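Local coordinates for tonb-dependent siderophore receptor (Acinetobacter baumannii, PDB 5FP1), which probably takes up iron by binding ferric siderophores, possibly including ferric enterobactin, at the outer membrane as a TonB-dependent receptor, at residues Leu72-Glu76 and Lys695-Tyr701; Pro230-Pro235 and Val300-Pro304; Ala244-Pro248 and Thr657-Pro661; Tyr613-Pro619 and Tyr651-Asn656. All blocks are in the same frame, centred on the assembly; numbering follows the deposited sequence.

Contact 1: residues Leu72-Glu76 and Lys695-Tyr701. With PO4 (phosphate ion), chain B.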
loop_
_atom_site.group_PDB
_atom_site.type_symbol
_atom_site.label_atom_id
_atom_site.label_comp_id
_atom_site.label_asym_id
_atom_site.label_seq_id
_atom_site.Cartn_x
_atom_site.Cartn_y
_atom_site.Cartn_z
ATOM N N LEU A 72 -7.218 -3.677 1.980
ATOM C CA LEU A 72 -6.818 -3.495 0.587
ATOM C C LEU A 72 -8.015 -3.191 -0.302
ATOM O O LEU A 72 -9.084 -3.803 -0.175
ATOM C CB LEU A 72 -6.157 -4.744 0.037
ATOM C CG LEU A 72 -4.956 -5.237 0.807
ATOM C CD1 LEU A 72 -4.406 -6.536 0.220
ATOM C CD2 LEU A 72 -3.914 -4.133 0.849
ATOM N N GLY A 73 -7.833 -2.215 -1.178
ATOM C CA GLY A 73 -8.872 -1.831 -2.129
ATOM C C GLY A 73 -8.642 -2.460 -3.483
ATOM O O GLY A 73 -7.524 -2.934 -3.813
ATOM N N ALA A 74 -9.702 -2.469 -4.283
ATOM C CA ALA A 74 -9.678 -3.129 -5.578
ATOM C C ALA A 74 -9.801 -2.105 -6.691
ATOM O O ALA A 74 -10.162 -0.942 -6.444
ATOM C CB ALA A 74 -10.809 -4.127 -5.671
ATOM N N GLY A 75 -9.501 -2.554 -7.909
ATOM C CA GLY A 75 -9.624 -1.729 -9.094
ATOM C C GLY A 75 -10.956 -1.817 -9.800
ATOM O O GLY A 75 -11.776 -2.677 -9.512
ATOM N N GLU A 76 -11.176 -0.909 -10.738
ATOM C CA GLU A 76 -12.363 -0.988 -11.590
ATOM C C GLU A 76 -12.107 -0.249 -12.892
ATOM O O GLU A 76 -10.980 -0.227 -13.371
ATOM C CB GLU A 76 -13.612 -0.468 -10.889
ATOM C CG GLU A 76 -14.877 -1.211 -11.311
ATOM C CD GLU A 76 -15.934 -0.273 -11.890
ATOM O OE1 GLU A 76 -15.753 0.170 -13.044
ATOM O OE2 GLU A 76 -16.941 0.022 -11.201
ATOM N N LYS A 695 -10.484 -7.919 -0.603
ATOM C CA LYS A 695 -10.888 -6.606 -1.143
ATOM C C LYS A 695 -12.354 -6.661 -1.443
ATOM O O LYS A 695 -12.848 -7.650 -2.011
ATOM C CB LYS A 695 -10.163 -6.293 -2.472
ATOM C CG LYS A 695 -8.655 -6.514 -2.439
ATOM C CD LYS A 695 -8.012 -6.424 -3.811
ATOM C CE LYS A 695 -6.542 -6.837 -3.734
ATOM N NZ LYS A 695 -5.889 -6.682 -5.066
ATOM N N ALA A 696 -13.039 -5.585 -1.115
ATOM C CA ALA A 696 -14.426 -5.418 -1.447
ATOM C C ALA A 696 -14.534 -4.137 -2.265
ATOM O O ALA A 696 -14.249 -3.054 -1.756
ATOM C CB ALA A 696 -15.247 -5.347 -0.188
ATOM N N TYR A 697 -14.894 -4.255 -3.553
ATOM C CA TYR A 697 -15.104 -3.057 -4.353
ATOM C C TYR A 697 -16.457 -2.426 -4.042
ATOM O O TYR A 697 -17.378 -3.105 -3.565
ATOM C CB TYR A 697 -14.905 -3.309 -5.864
ATOM C CG TYR A 697 -14.756 -1.994 -6.577
ATOM C CD1 TYR A 697 -13.668 -1.167 -6.307
ATOM C CD2 TYR A 697 -15.745 -1.517 -7.442
ATOM C CE1 TYR A 697 -13.553 0.080 -6.899
ATOM C CE2 TYR A 697 -15.631 -0.279 -8.046
ATOM C CZ TYR A 697 -14.534 0.512 -7.764
ATOM O OH TYR A 697 -14.394 1.745 -8.340
ATOM N N ALA A 698 -16.581 -1.128 -4.316
ATOM C CA ALA A 698 -17.823 -0.367 -4.029
ATOM C C ALA A 698 -19.035 -0.934 -4.751
ATOM O O ALA A 698 -20.172 -0.795 -4.299
ATOM C CB ALA A 698 -17.631 1.125 -4.374
ATOM N N SER A 699 -18.790 -1.563 -5.891
ATOM C CA SER A 699 -19.833 -2.280 -6.600
ATOM C C SER A 699 -19.262 -3.533 -7.280
ATOM O O SER A 699 -18.051 -3.730 -7.346
ATOM C CB SER A 699 -20.516 -1.355 -7.609
ATOM O OG SER A 699 -21.759 -1.918 -7.969
ATOM N N HIS A 700 -20.147 -4.389 -7.743
ATOM C CA HIS A 700 -19.813 -5.476 -8.661
ATOM C C HIS A 700 -19.164 -6.744 -8.081
ATOM O O HIS A 700 -19.649 -7.854 -8.343
ATOM C CB HIS A 700 -18.976 -4.971 -9.832
ATOM C CG HIS A 700 -19.490 -3.707 -10.446
ATOM N ND1 HIS A 700 -20.796 -3.555 -10.867
ATOM C CD2 HIS A 700 -18.864 -2.538 -10.733
ATOM C CE1 HIS A 700 -20.954 -2.347 -11.374
ATOM N NE2 HIS A 700 -19.797 -1.708 -11.306
ATOM N N TYR A 701 -18.058 -6.609 -7.357
ATOM C CA TYR A 701 -17.276 -7.780 -6.984
ATOM C C TYR A 701 -16.388 -7.572 -5.785
ATOM O O TYR A 701 -16.122 -6.437 -5.341
ATOM C CB TYR A 701 -16.416 -8.253 -8.166
ATOM C CG TYR A 701 -15.160 -7.440 -8.350
ATOM C CD1 TYR A 701 -15.171 -6.238 -9.052
ATOM C CD2 TYR A 701 -13.958 -7.863 -7.800
ATOM C CE1 TYR A 701 -14.017 -5.460 -9.170
ATOM C CE2 TYR A 701 -12.803 -7.136 -7.964
ATOM C CZ TYR A 701 -12.825 -5.933 -8.649
ATOM O OH TYR A 701 -11.636 -5.222 -8.772
HETATM P P PO4 B . -19.384 0.255 -14.079
HETATM O O1 PO4 B . -20.624 -0.493 -14.520
HETATM O O2 PO4 B . -18.245 -0.741 -14.026
HETATM O O3 PO4 B . -19.592 0.877 -12.698
HETATM O O4 PO4 B . -19.062 1.347 -15.084
HETATM O O HOH W 1 -11.678 -3.837 0.805
HETATM O O HOH W 2 -6.078 -3.758 -6.095
HETATM O O HOH W 3 -12.087 -1.618 -3.054
#

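Contact 2: residues Pro230-Pro235 and Val300-Pro304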
loop_
_atom_site.group_PDB
_atom_site.type_symbol
_atom_site.label_atom_id
_atom_site.label_comp_id
_atom_site.label_asym_id
_atom_site.label_seq_id
_atom_site.Cartn_x
_atom_site.Cartn_y
_atom_site.Cartn_z
ATOM N N PRO A 230 -3.901 -11.504 -14.952
ATOM C CA PRO A 230 -4.377 -10.834 -13.735
ATOM C C PRO A 230 -5.629 -11.465 -13.143
ATOM O O PRO A 230 -6.449 -12.063 -13.847
ATOM C CB PRO A 230 -4.682 -9.403 -14.222
ATOM C CG PRO A 230 -5.046 -9.578 -15.661
ATOM C CD PRO A 230 -4.137 -10.683 -16.157
ATOM N N ASP A 231 -5.781 -11.323 -11.843
ATOM C CA ASP A 231 -6.938 -11.838 -11.166
ATOM C C ASP A 231 -8.201 -11.113 -11.558
ATOM O O ASP A 231 -8.180 -9.977 -12.071
ATOM C CB ASP A 231 -6.736 -11.763 -9.648
ATOM C CG ASP A 231 -7.582 -12.801 -8.890
ATOM O OD1 ASP A 231 -8.315 -13.594 -9.528
ATOM O OD2 ASP A 231 -7.504 -12.790 -7.655
ATOM N N SER A 232 -9.300 -11.817 -11.350
ATOM C CA SER A 232 -10.632 -11.292 -11.474
ATOM C C SER A 232 -11.168 -11.222 -10.042
ATOM O O SER A 232 -10.438 -10.915 -9.089
ATOM C CB SER A 232 -11.484 -12.210 -12.364
ATOM O OG SER A 232 -12.794 -11.688 -12.598
ATOM N N GLY A 233 -12.435 -11.512 -9.867
ATOM C CA GLY A 233 -13.021 -11.527 -8.544
ATOM C C GLY A 233 -14.281 -12.369 -8.532
ATOM O O GLY A 233 -14.557 -13.075 -9.504
ATOM N N ILE A 234 -15.034 -12.281 -7.437
ATOM C CA ILE A 234 -16.298 -13.003 -7.273
ATOM C C ILE A 234 -17.421 -11.973 -7.180
ATOM O O ILE A 234 -17.339 -11.005 -6.381
ATOM C CB ILE A 234 -16.279 -13.914 -6.041
ATOM C CG1 ILE A 234 -15.083 -14.859 -6.081
ATOM C CG2 ILE A 234 -17.599 -14.679 -5.904
ATOM C CD1 ILE A 234 -15.040 -15.796 -7.283
ATOM N N PRO A 235 -18.437 -12.114 -8.038
ATOM C CA PRO A 235 -19.480 -11.076 -8.105
ATOM C C PRO A 235 -20.365 -11.084 -6.863
ATOM O O PRO A 235 -20.644 -12.157 -6.332
ATOM C CB PRO A 235 -20.306 -11.490 -9.323
ATOM C CG PRO A 235 -20.133 -12.981 -9.401
ATOM C CD PRO A 235 -18.751 -13.265 -8.905
ATOM N N VAL A 300 -5.291 -5.467 -19.034
ATOM C CA VAL A 300 -6.683 -5.805 -19.336
ATOM C C VAL A 300 -7.106 -6.877 -18.343
ATOM O O VAL A 300 -6.457 -7.930 -18.244
ATOM C CB VAL A 300 -6.842 -6.394 -20.763
ATOM C CG1 VAL A 300 -8.236 -6.985 -20.941
ATOM C CG2 VAL A 300 -6.587 -5.317 -21.801
ATOM N N TRP A 301 -8.143 -6.624 -17.565
ATOM C CA TRP A 301 -8.628 -7.619 -16.616
ATOM C C TRP A 301 -10.155 -7.614 -16.553
ATOM O O TRP A 301 -10.821 -6.691 -17.075
ATOM C CB TRP A 301 -7.987 -7.486 -15.211
ATOM C CG TRP A 301 -8.327 -6.273 -14.538
ATOM C CD1 TRP A 301 -7.678 -5.060 -14.643
ATOM C CD2 TRP A 301 -9.443 -6.054 -13.651
ATOM N NE1 TRP A 301 -8.336 -4.117 -13.896
ATOM C CE2 TRP A 301 -9.411 -4.700 -13.270
ATOM C CE3 TRP A 301 -10.471 -6.869 -13.162
ATOM C CZ2 TRP A 301 -10.367 -4.139 -12.403
ATOM C CZ3 TRP A 301 -11.406 -6.318 -12.299
ATOM C CH2 TRP A 301 -11.360 -4.967 -11.944
ATOM N N THR A 302 -10.696 -8.656 -15.934
ATOM C CA THR A 302 -12.123 -8.918 -15.984
ATOM C C THR A 302 -12.846 -8.584 -14.707
ATOM O O THR A 302 -12.525 -9.113 -13.634
ATOM C CB THR A 302 -12.401 -10.400 -16.316
ATOM O OG1 THR A 302 -11.870 -10.695 -17.607
ATOM C CG2 THR A 302 -13.883 -10.670 -16.295
ATOM N N ASN A 303 -13.861 -7.735 -14.838
ATOM C CA ASN A 303 -14.869 -7.538 -13.795
ATOM C C ASN A 303 -15.951 -8.631 -13.996
ATOM O O ASN A 303 -16.549 -8.720 -15.075
ATOM C CB ASN A 303 -15.426 -6.113 -13.918
ATOM C CG ASN A 303 -16.673 -5.836 -13.062
ATOM O OD1 ASN A 303 -17.405 -6.738 -12.628
ATOM N ND2 ASN A 303 -16.955 -4.556 -12.895
ATOM N N PRO A 304 -16.171 -9.487 -12.981
ATOM C CA PRO A 304 -17.129 -10.601 -13.148
ATOM C C PRO A 304 -18.596 -10.104 -13.136
ATOM O O PRO A 304 -19.191 -9.860 -12.081
ATOM C CB PRO A 304 -16.820 -11.494 -11.947
ATOM C CG PRO A 304 -16.435 -10.506 -10.881
ATOM C CD PRO A 304 -15.610 -9.465 -11.618
HETATM O O HOH W 4 -9.022 -11.006 -15.189
#

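Contact 3: residues Ala244-Pro248 and Thr657-Pro661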
loop_
_atom_site.group_PDB
_atom_site.type_symbol
_atom_site.label_atom_id
_atom_site.label_comp_id
_atom_site.label_asym_id
_atom_site.label_seq_id
_atom_site.Cartn_x
_atom_site.Cartn_y
_atom_site.Cartn_z
ATOM N N ALA A 244 -27.463 -7.761 -7.564
ATOM C CA ALA A 244 -26.025 -7.783 -7.370
ATOM C C ALA A 244 -25.636 -7.051 -6.084
ATOM O O ALA A 244 -24.970 -6.028 -6.109
ATOM C CB ALA A 244 -25.328 -7.193 -8.568
ATOM N N GLN A 245 -26.004 -7.635 -4.953
ATOM C CA GLN A 245 -25.677 -7.034 -3.655
ATOM C C GLN A 245 -25.521 -8.140 -2.639
ATOM O O GLN A 245 -25.669 -9.306 -2.970
ATOM C CB GLN A 245 -26.723 -5.989 -3.228
ATOM C CG GLN A 245 -28.067 -6.572 -2.842
ATOM C CD GLN A 245 -29.122 -5.508 -2.576
ATOM O OE1 GLN A 245 -29.475 -5.232 -1.433
ATOM N NE2 GLN A 245 -29.580 -4.884 -3.615
ATOM N N GLY A 246 -25.202 -7.768 -1.407
ATOM C CA GLY A 246 -24.912 -8.734 -0.377
ATOM C C GLY A 246 -23.462 -9.178 -0.391
ATOM O O GLY A 246 -22.540 -8.384 -0.570
ATOM N N LYS A 247 -23.269 -10.467 -0.170
ATOM C CA LYS A 247 -21.973 -11.045 -0.079
ATOM C C LYS A 247 -21.600 -11.613 -1.433
ATOM O O LYS A 247 -22.440 -11.712 -2.333
ATOM C CB LYS A 247 -21.989 -12.163 0.942
ATOM C CG LYS A 247 -22.041 -11.656 2.363
ATOM C CD LYS A 247 -22.191 -12.795 3.359
ATOM C CE LYS A 247 -23.444 -13.618 3.087
ATOM N NZ LYS A 247 -23.492 -14.818 3.969
ATOM N N PRO A 248 -20.349 -12.020 -1.577
ATOM C CA PRO A 248 -19.987 -12.650 -2.834
ATOM C C PRO A 248 -20.808 -13.946 -3.114
ATOM O O PRO A 248 -21.206 -14.641 -2.189
ATOM C CB PRO A 248 -18.502 -12.961 -2.647
ATOM C CG PRO A 248 -18.028 -11.953 -1.651
ATOM C CD PRO A 248 -19.180 -11.801 -0.706
ATOM N N THR A 657 -24.620 -2.227 1.699
ATOM C CA THR A 657 -25.409 -3.362 1.201
ATOM C C THR A 657 -24.563 -4.449 0.534
ATOM O O THR A 657 -25.069 -5.520 0.197
ATOM C CB THR A 657 -26.426 -2.890 0.146
ATOM O OG1 THR A 657 -25.754 -2.295 -0.971
ATOM C CG2 THR A 657 -27.382 -1.873 0.731
ATOM N N LYS A 658 -23.282 -4.152 0.331
ATOM C CA LYS A 658 -22.313 -5.055 -0.314
ATOM C C LYS A 658 -21.127 -5.219 0.608
ATOM O O LYS A 658 -20.522 -4.230 1.062
ATOM C CB LYS A 658 -21.895 -4.469 -1.655
ATOM C CG LYS A 658 -23.102 -4.208 -2.547
ATOM C CD LYS A 658 -22.792 -3.519 -3.867
ATOM C CE LYS A 658 -24.072 -3.049 -4.529
ATOM N NZ LYS A 658 -23.840 -2.302 -5.797
ATOM N N TRP A 659 -20.799 -6.462 0.932
ATOM C CA TRP A 659 -19.787 -6.721 1.930
ATOM C C TRP A 659 -19.149 -8.096 1.806
ATOM O O TRP A 659 -19.613 -8.961 1.044
ATOM C CB TRP A 659 -20.379 -6.540 3.326
ATOM C CG TRP A 659 -21.203 -7.643 3.822
ATOM C CD1 TRP A 659 -20.792 -8.740 4.561
ATOM C CD2 TRP A 659 -22.597 -7.767 3.670
ATOM N NE1 TRP A 659 -21.856 -9.532 4.851
ATOM C CE2 TRP A 659 -22.984 -8.962 4.319
ATOM C CE3 TRP A 659 -23.567 -6.975 3.071
ATOM C CZ2 TRP A 659 -24.306 -9.385 4.374
ATOM C CZ3 TRP A 659 -24.893 -7.406 3.117
ATOM C CH2 TRP A 659 -25.243 -8.600 3.761
ATOM N N VAL A 660 -18.048 -8.278 2.524
ATOM C CA VAL A 660 -17.427 -9.577 2.644
ATOM C C VAL A 660 -17.398 -9.909 4.125
ATOM O O VAL A 660 -17.239 -9.001 4.971
ATOM C CB VAL A 660 -16.020 -9.623 2.016
ATOM C CG1 VAL A 660 -16.106 -9.346 0.524
ATOM C CG2 VAL A 660 -15.069 -8.642 2.703
ATOM N N PRO A 661 -17.552 -11.200 4.459
ATOM C CA PRO A 661 -17.696 -11.566 5.872
ATOM C C PRO A 661 -16.396 -11.580 6.647
ATOM O O PRO A 661 -15.301 -11.570 6.061
ATOM C CB PRO A 661 -18.300 -12.983 5.825
ATOM C CG PRO A 661 -17.988 -13.498 4.467
ATOM C CD PRO A 661 -17.920 -12.303 3.554
HETATM O O HOH W 5 -23.137 -4.616 -7.472
HETATM O O HOH W 6 -27.460 -6.340 0.833
#

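Contact 4: residues Tyr613-Pro619 and Tyr651-Asn656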
loop_
_atom_site.group_PDB
_atom_site.type_symbol
_atom_site.label_atom_id
_atom_site.label_comp_id
_atom_site.label_asym_id
_atom_site.label_seq_id
_atom_site.Cartn_x
_atom_site.Cartn_y
_atom_site.Cartn_z
ATOM N N TYR A 613 -27.833 7.656 3.958
ATOM C CA TYR A 613 -26.815 6.759 4.531
ATOM C C TYR A 613 -25.895 7.446 5.540
ATOM O O TYR A 613 -24.909 6.858 6.016
ATOM C CB TYR A 613 -25.992 6.136 3.398
ATOM C CG TYR A 613 -26.829 5.449 2.370
ATOM C CD1 TYR A 613 -27.717 4.456 2.728
ATOM C CD2 TYR A 613 -26.687 5.748 1.011
ATOM C CE1 TYR A 613 -28.476 3.793 1.776
ATOM C CE2 TYR A 613 -27.459 5.104 0.061
ATOM C CZ TYR A 613 -28.335 4.127 0.452
ATOM O OH TYR A 613 -29.067 3.476 -0.489
ATOM N N ASN A 614 -26.207 8.692 5.875
ATOM C CA ASN A 614 -25.473 9.393 6.928
ATOM C C ASN A 614 -25.501 8.565 8.216
ATOM O O ASN A 614 -26.556 8.061 8.624
ATOM C CB ASN A 614 -26.051 10.788 7.179
ATOM C CG ASN A 614 -25.789 11.758 6.051
ATOM O OD1 ASN A 614 -25.099 11.459 5.079
ATOM N ND2 ASN A 614 -26.337 12.955 6.190
ATOM N N GLY A 615 -24.323 8.356 8.808
ATOM C CA GLY A 615 -24.170 7.480 9.961
ATOM C C GLY A 615 -23.721 6.053 9.659
ATOM O O GLY A 615 -23.375 5.329 10.574
ATOM N N ASN A 616 -23.727 5.634 8.385
ATOM C CA ASN A 616 -23.305 4.290 8.026
ATOM C C ASN A 616 -21.814 4.050 8.323
ATOM O O ASN A 616 -21.048 4.974 8.570
ATOM C CB ASN A 616 -23.608 3.969 6.516
ATOM C CG ASN A 616 -25.028 3.442 6.309
ATOM O OD1 ASN A 616 -25.818 3.397 7.248
ATOM N ND2 ASN A 616 -25.353 3.044 5.103
ATOM N N GLN A 617 -21.432 2.786 8.320
ATOM C CA GLN A 617 -20.045 2.405 8.493
ATOM C C GLN A 617 -19.296 2.767 7.216
ATOM O O GLN A 617 -19.836 2.644 6.116
ATOM C CB GLN A 617 -19.958 0.894 8.770
ATOM C CG GLN A 617 -18.574 0.397 9.170
ATOM C CD GLN A 617 -18.616 -1.057 9.567
ATOM O OE1 GLN A 617 -19.660 -1.543 9.982
ATOM N NE2 GLN A 617 -17.518 -1.771 9.395
ATOM N N MET A 618 -18.055 3.216 7.358
ATOM C CA MET A 618 -17.225 3.459 6.198
ATOM C C MET A 618 -16.819 2.147 5.517
ATOM O O MET A 618 -16.493 1.145 6.185
ATOM C CB MET A 618 -15.974 4.255 6.588
ATOM C CG MET A 618 -16.283 5.674 7.043
ATOM S SD MET A 618 -14.862 6.562 7.719
ATOM C CE MET A 618 -13.833 6.647 6.248
ATOM N N PRO A 619 -16.802 2.159 4.188
ATOM C CA PRO A 619 -16.283 1.013 3.460
ATOM C C PRO A 619 -14.800 0.821 3.672
ATOM O O PRO A 619 -14.083 1.750 4.087
ATOM C CB PRO A 619 -16.551 1.358 1.980
ATOM C CG PRO A 619 -16.854 2.812 1.926
ATOM C CD PRO A 619 -17.140 3.303 3.319
ATOM N N TYR A 651 -17.421 -3.590 4.533
ATOM C CA TYR A 651 -18.327 -3.103 3.484
ATOM C C TYR A 651 -17.577 -2.546 2.285
ATOM O O TYR A 651 -16.550 -1.882 2.422
ATOM C CB TYR A 651 -19.282 -2.039 4.009
ATOM C CG TYR A 651 -20.322 -2.599 4.969
ATOM C CD1 TYR A 651 -21.421 -3.292 4.496
ATOM C CD2 TYR A 651 -20.178 -2.461 6.344
ATOM C CE1 TYR A 651 -22.352 -3.851 5.363
ATOM C CE2 TYR A 651 -21.137 -2.963 7.218
ATOM C CZ TYR A 651 -22.218 -3.658 6.723
ATOM O OH TYR A 651 -23.166 -4.189 7.588
ATOM N N GLY A 652 -18.141 -2.767 1.111
ATOM C CA GLY A 652 -17.658 -2.131 -0.090
ATOM C C GLY A 652 -18.304 -0.796 -0.372
ATOM O O GLY A 652 -17.675 0.074 -0.972
ATOM N N ASP A 653 -19.552 -0.613 0.050
ATOM C CA ASP A 653 -20.290 0.564 -0.382
ATOM C C ASP A 653 -20.818 1.480 0.755
ATOM O O ASP A 653 -21.012 1.046 1.879
ATOM C CB ASP A 653 -21.457 0.140 -1.281
ATOM C CG ASP A 653 -22.457 -0.757 -0.572
ATOM O OD1 ASP A 653 -22.104 -1.431 0.437
ATOM O OD2 ASP A 653 -23.613 -0.823 -1.056
ATOM N N VAL A 654 -21.042 2.743 0.393
ATOM C CA VAL A 654 -21.608 3.763 1.261
ATOM C C VAL A 654 -22.957 3.303 1.794
ATOM O O VAL A 654 -23.263 3.463 2.982
ATOM C CB VAL A 654 -21.715 5.109 0.500
ATOM C CG1 VAL A 654 -22.638 6.082 1.222
ATOM C CG2 VAL A 654 -20.324 5.712 0.344
ATOM N N ALA A 655 -23.727 2.638 0.946
ATOM C CA ALA A 655 -25.045 2.163 1.347
ATOM C C ALA A 655 -24.978 1.003 2.329
ATOM O O ALA A 655 -25.997 0.635 2.903
ATOM C CB ALA A 655 -25.866 1.772 0.118
ATOM N N ASN A 656 -23.803 0.389 2.482
ATOM C CA ASN A 656 -23.601 -0.738 3.378
ATOM C C ASN A 656 -24.540 -1.915 2.987
ATOM O O ASN A 656 -25.175 -2.516 3.850
ATOM C CB ASN A 656 -23.844 -0.407 4.871
ATOM C CG ASN A 656 -22.768 0.488 5.533
ATOM O OD1 ASN A 656 -22.863 0.747 6.733
ATOM N ND2 ASN A 656 -21.784 0.968 4.786
HETATM O O HOH W 7 -16.263 -1.487 6.226
#

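Contact 1: residues Leu72-Glu76 and Lys695-Tyr701
This is a plug-to-barrel contact: residues 72-76, a loop of the plug, meet residues 695-701 of the extracellular loop joining the last two barrel strands, 678-685 and 709-717. The two backbones pair through water rather than directly. One water donates to Leu-72 O and accepts from Ala-696 N, while another accepts from Ala-74 N and donates to Ala-696 O. A third joins Gly-73 O to the amine of Lys-695, whose extended side chain runs beside Gly-73, its CD 3.5 Å from Gly-73 O. A direct hydrogen bond runs from Tyr-701 OH to Gly-75 O, 2.7 Å. Ala-74 packs against two aromatic side chains, its CB 4.2 Å from Tyr-697 CD1 and 4.0 Å from Tyr-701 CZ. Gly-75 O also lies over a face of the Tyr-697 ring, and Glu-76 CB approaches Tyr-697 CZ to 3.4 Å. Farther out, His-700 NE2 donates to phosphate O3 at 2.9 Å, and Glu-76 OE1 is 2.8 Å from phosphate O2; the ion probably comes from the crystallisation liquor. His-700 ND1 bonds Ser-307, so this loop is tied to its neighbour as well. A plug loop held by extracellular barrel loops, largely through waters and aromatic side chains, fits the plugged-barrel architecture of TonB-dependent receptors.

Contact 2: residues Pro230-Pro235 and Val300-Pro304
Strand 284-304 of the transmembrane β-barrel ends here on the extracellular side, and residues 230-235, from the long loop between strands 215-226 and 264-279, run along it. The two segments point the same way, their end-to-end directions 23° apart, yet they form no β-ladder. At the start, Val-300 turns its side chain away but offers its carbonyl, with Pro-230 CG 3.4 Å from Val-300 O. Trp-301 follows, its CB 3.6 Å from Pro-230 CG; the Trp-301 side chain also touches Asn-81 of the plug, so the loop, the barrel wall and the plug converge around it. Thr-302 supplies the polar link. Its backbone N donates to a water lying 3.1 Å from Pro-230 O, its carbonyl accepts the direct hydrogen bond from Ser-232 OG, and its hydroxyl is engaged by Asp-263. Within the loop, Ser-232 N donates to Asp-231 OD1 at 2.7 Å, and the Asp-231 carboxylate also makes a salt bridge to Lys-189. Asn-303 points away from residues 230-235 and touches His-700 of contact 1. Pro-304 closes the strand, its CG 3.5 Å from Gly-233 O and its CB 4.0 Å from Pro-235 CD.

Contact 3: residues Ala244-Pro248 and Thr657-Pro661
Lys-247 places its CG over a face of the Trp-659 indole, a CH-pi contact with Lys-247 CG 3.6 Å from the centroid of the five-membered ring. The overlap sits beside a single parallel β-bridge between Gly-246 and Lys-658, joining the extracellular loop that holds residues 244-248 to the start of barrel strand 659-673. Gly-246 N donates to Thr-657 O at 2.8 Å, and Trp-659 N returns a bond to Gly-246 O at 3.0 Å. The positive phi of Gly-246 (86°, with psi -140°) would jam a CB against the preceding carbonyl O, which by itself calls for glycine. Trp-659 is further engaged by a cation-pi interaction with Lys-649. Past the bridge, Pro-248 CG packs on Val-660 CG1 at 3.9 Å, and both prolyl and valyl side chains also touch Phe-693 and Ala-702 in the small loop sheet nearby. On the other side of the bridge, waters take over: one connects Gln-245 OE1 with Thr-657 O. The amine of Lys-658, hydrogen-bonded to Ser-699, donates at 2.9 Å from its NZ to a second water, which in turn donates to Ala-244 O at 2.7 Å.

Contact 4: residues Tyr613-Pro619 and Tyr651-Asn656
The Asn-656 carboxamide pairs with the backbone of Gln-617 at both of its ends: Gln-617 N donates to Asn-656 OD1 at 3.0 Å, and Asn-656 ND2 donates to Gln-617 O at 2.9 Å. Two β-turns of neighbouring extracellular loops are joined this way, a type II turn over 613-616 and a type I turn over 653-656, each closed by its own backbone hydrogen bond. Asn-656 ND2 also donates to Asp-653 O, so one amide both braces its own turn and grips the other loop. A third direct bond runs from Asn-616 ND2 to Val-654 O, 3.0 Å and nearly straight. Within the type II turn, Gly-615 has a positive phi (96°) that its lack of a side chain accommodates. At the far end of the segments, a water donates to Met-618 O and accepts from Tyr-651 N. Around this polar core lies the packing. Pro-619 settles against the backbone of Tyr-651 and Gly-652, its CB 3.4 Å from Gly-652 O. Gln-617, whose NE2 is bonded to Val-621 O, brings OE1 to the edge of the Tyr-651 ring. At the 613 end of the segments, Tyr-613 CB meets Val-654 CG1 at 4.0 Å, and Ala-655 lies over a face of the Tyr-613 ring in a CH-pi contact, its CA 3.6 Å from the ring centroid and its CB 3.4 Å from Tyr-613 CZ.

All four contacts lie on the same extracellular side of the receptor, where the barrel loops gather over the plug. Contact 1 alone has a plug segment. Along the chain, contact 1 spans the other three; contacts 2 and 3 interleave, and contact 4 lies within the span of contact 3. The centre of contact 1 is about 10, 11 and 14 Å from those of contacts 2, 3 and 4, and it touches each. The three-stranded loop sheet of 234-238, 701-704 and 693-696 ties contacts 1 and 2 together. Contacts 3 and 4 adjoin, their centres about 12 Å apart; contacts 2 and 4 do not touch. Sequence-distant loops thus form one continuous network above the plug.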